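Local coordinates for putative nitrite reductase NADPH (Small subunit) oxidoreductase protein (Vibrio parahaemolyticus RIMD 2210633, PDB 3C0D) that probably serves as the small subunit of an NAD(P)H-dependent nitrite reductase in nitrate assimilation, with a Rieske-like fold, at residues K8-L12 / D13-P17. Sequence-based numbering, arbitrary orientation.
Sequences KLCQL and DDLMP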
loop_
_atom_site.group_PDB
_atom_site.type_symbol
_atom_site.label_atom_id
_atom_site.label_comp_id
_atom_site.label_asym_id
_atom_site.label_seq_id
_atom_site.Cartn_x
_atom_site.Cartn_y
_atom_site.Cartn_z
ATOM N N LYS A 8 12.292 4.477 -10.265
ATOM C CA LYS A 8 12.830 3.504 -9.322
ATOM C C LYS A 8 12.412 3.894 -7.912
ATOM O O LYS A 8 12.602 5.037 -7.497
ATOM C CB LYS A 8 14.362 3.452 -9.416
ATOM C CG LYS A 8 14.892 2.871 -10.733
ATOM C CD LYS A 8 16.413 2.843 -10.777
ATOM C CE LYS A 8 16.899 2.230 -12.084
ATOM N NZ LYS A 8 18.376 2.303 -12.254
ATOM N N LEU A 9 11.836 2.940 -7.184
ATOM C CA LEU A 9 11.355 3.152 -5.815
ATOM C C LEU A 9 12.222 2.381 -4.805
ATOM O O LEU A 9 12.814 2.964 -3.890
ATOM C CB LEU A 9 9.907 2.681 -5.735
ATOM C CG LEU A 9 9.017 3.264 -4.649
ATOM C CD1 LEU A 9 9.095 4.775 -4.675
ATOM C CD2 LEU A 9 7.592 2.805 -4.893
ATOM N N CYS A 10 12.274 1.061 -4.972
ATOM C CA CYS A 10 13.095 0.193 -4.122
ATOM C C CYS A 10 13.289 -1.180 -4.756
ATOM O O CYS A 10 12.711 -1.485 -5.796
ATOM C CB CYS A 10 12.467 0.020 -2.741
ATOM S SG CYS A 10 11.065 -1.117 -2.653
ATOM N N GLN A 11 14.124 -1.996 -4.119
ATOM C CA GLN A 11 14.424 -3.356 -4.572
ATOM C C GLN A 11 13.392 -4.288 -3.957
ATOM O O GLN A 11 13.054 -4.135 -2.788
ATOM C CB GLN A 11 15.803 -3.784 -4.081
ATOM C CG GLN A 11 16.955 -3.141 -4.798
ATOM C CD GLN A 11 16.964 -3.485 -6.263
ATOM O OE1 GLN A 11 16.408 -2.755 -7.091
ATOM N NE2 GLN A 11 17.584 -4.614 -6.597
ATOM N N LEU A 12 12.903 -5.257 -4.721
ATOM C CA LEU A 12 11.916 -6.178 -4.180
ATOM C C LEU A 12 12.354 -6.833 -2.861
ATOM O O LEU A 12 11.536 -7.000 -1.958
ATOM C CB LEU A 12 11.567 -7.278 -5.181
ATOM C CG LEU A 12 10.453 -8.162 -4.612
ATOM C CD1 LEU A 12 9.091 -7.680 -5.130
ATOM C CD2 LEU A 12 10.697 -9.611 -4.982
ATOM N N ASP A 13 13.625 -7.211 -2.729
ATOM C CA ASP A 13 14.036 -7.837 -1.479
ATOM C C ASP A 13 14.223 -6.860 -0.313
ATOM O O ASP A 13 14.814 -7.207 0.718
ATOM C CB ASP A 13 15.275 -8.724 -1.665
ATOM C CG ASP A 13 16.364 -8.066 -2.467
ATOM O OD1 ASP A 13 16.050 -7.427 -3.495
ATOM O OD2 ASP A 13 17.541 -8.220 -2.077
ATOM N N ASP A 14 13.699 -5.645 -0.485
ATOM C CA ASP A 14 13.708 -4.637 0.564
ATOM C C ASP A 14 12.336 -4.821 1.223
ATOM O O ASP A 14 12.070 -4.333 2.332
ATOM C CB ASP A 14 13.798 -3.224 -0.020
ATOM C CG ASP A 14 15.229 -2.762 -0.240
ATOM O OD1 ASP A 14 16.093 -3.035 0.624
ATOM O OD2 ASP A 14 15.485 -2.104 -1.271
ATOM N N LEU A 15 11.475 -5.545 0.511
ATOM C CA LEU A 15 10.116 -5.819 0.955
ATOM C C LEU A 15 9.889 -7.247 1.452
ATOM O O LEU A 15 10.051 -8.209 0.695
ATOM C CB LEU A 15 9.123 -5.573 -0.186
ATOM C CG LEU A 15 9.052 -4.225 -0.898
ATOM C CD1 LEU A 15 7.943 -4.307 -1.934
ATOM C CD2 LEU A 15 8.776 -3.106 0.092
HETATM N N MSE A 16 9.494 -7.375 2.717
HETATM C CA MSE A 16 9.193 -8.670 3.300
HETATM C C MSE A 16 7.768 -9.009 2.874
HETATM O O MSE A 16 6.913 -8.127 2.790
HETATM C CB MSE A 16 9.262 -8.613 4.820
HETATM C CG MSE A 16 10.659 -8.707 5.399
HETATM SE SE MSE A 16 10.601 -8.777 7.355
HETATM C CE MSE A 16 10.626 -10.713 7.602
ATOM N N PRO A 17 7.491 -10.294 2.596
ATOM C CA PRO A 17 6.155 -10.715 2.180
ATOM C C PRO A 17 5.058 -10.386 3.177
ATOM O O PRO A 17 5.154 -10.726 4.351
ATOM C CB PRO A 17 6.326 -12.209 1.974
ATOM C CG PRO A 17 7.734 -12.303 1.490
ATOM C CD PRO A 17 8.433 -11.419 2.487
#
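Two successive 3-10-type turns follow strand 6-11 of this Rieske-like domain, and in the first Gln11 and Asp14 grip each other across the bend. Asp14 N donates to Gln11 O at 2.8 Å, reaching the carbonyl from above its plane (47° out). In return, the carboxylate of Asp14 swings back over the turn, and its OD2 accepts a hydrogen bond from the backbone N-H of Gln11 (OD2 to N 3.2 Å). That bond uses the anti side of the carboxylate, 18° out of its plane. Chi1 of Asp14, -88°, sets CG beside its own backbone N and anti to the carbonyl carbon, which aims the group at the start of the turn. OD2 also lies 3.3 Å from Gln11 CB, while OD1 of the neighbouring Asp13 meets the same CB less closely, at 3.7 Å. Both aspartates are solvent-exposed; the N-H of Gln11 probably offsets part of the charge of Asp14. One residue on, Leu15 N bonds to Leu12 O at 2.9 Å, again from above the carbonyl plane, and forms the second turn. Cys10 SG lies against Leu15 CD2 at 4.1 Å, a loose apolar touch between the strand end and the buried leucine. A classic beta bulge precedes the turns: two residues, Leu9 and Cys10, are set against the single Val105 of the paired strand 104-108. Leu12 is hydrogen-bonded through its backbone to Asn103. Beneath the turns, Leu12 and Leu15 pack on Tyr34 of strand 28-35 and Val40 of strand 39-47, and Leu15 also reaches Ala21 at the start of strand 21-25.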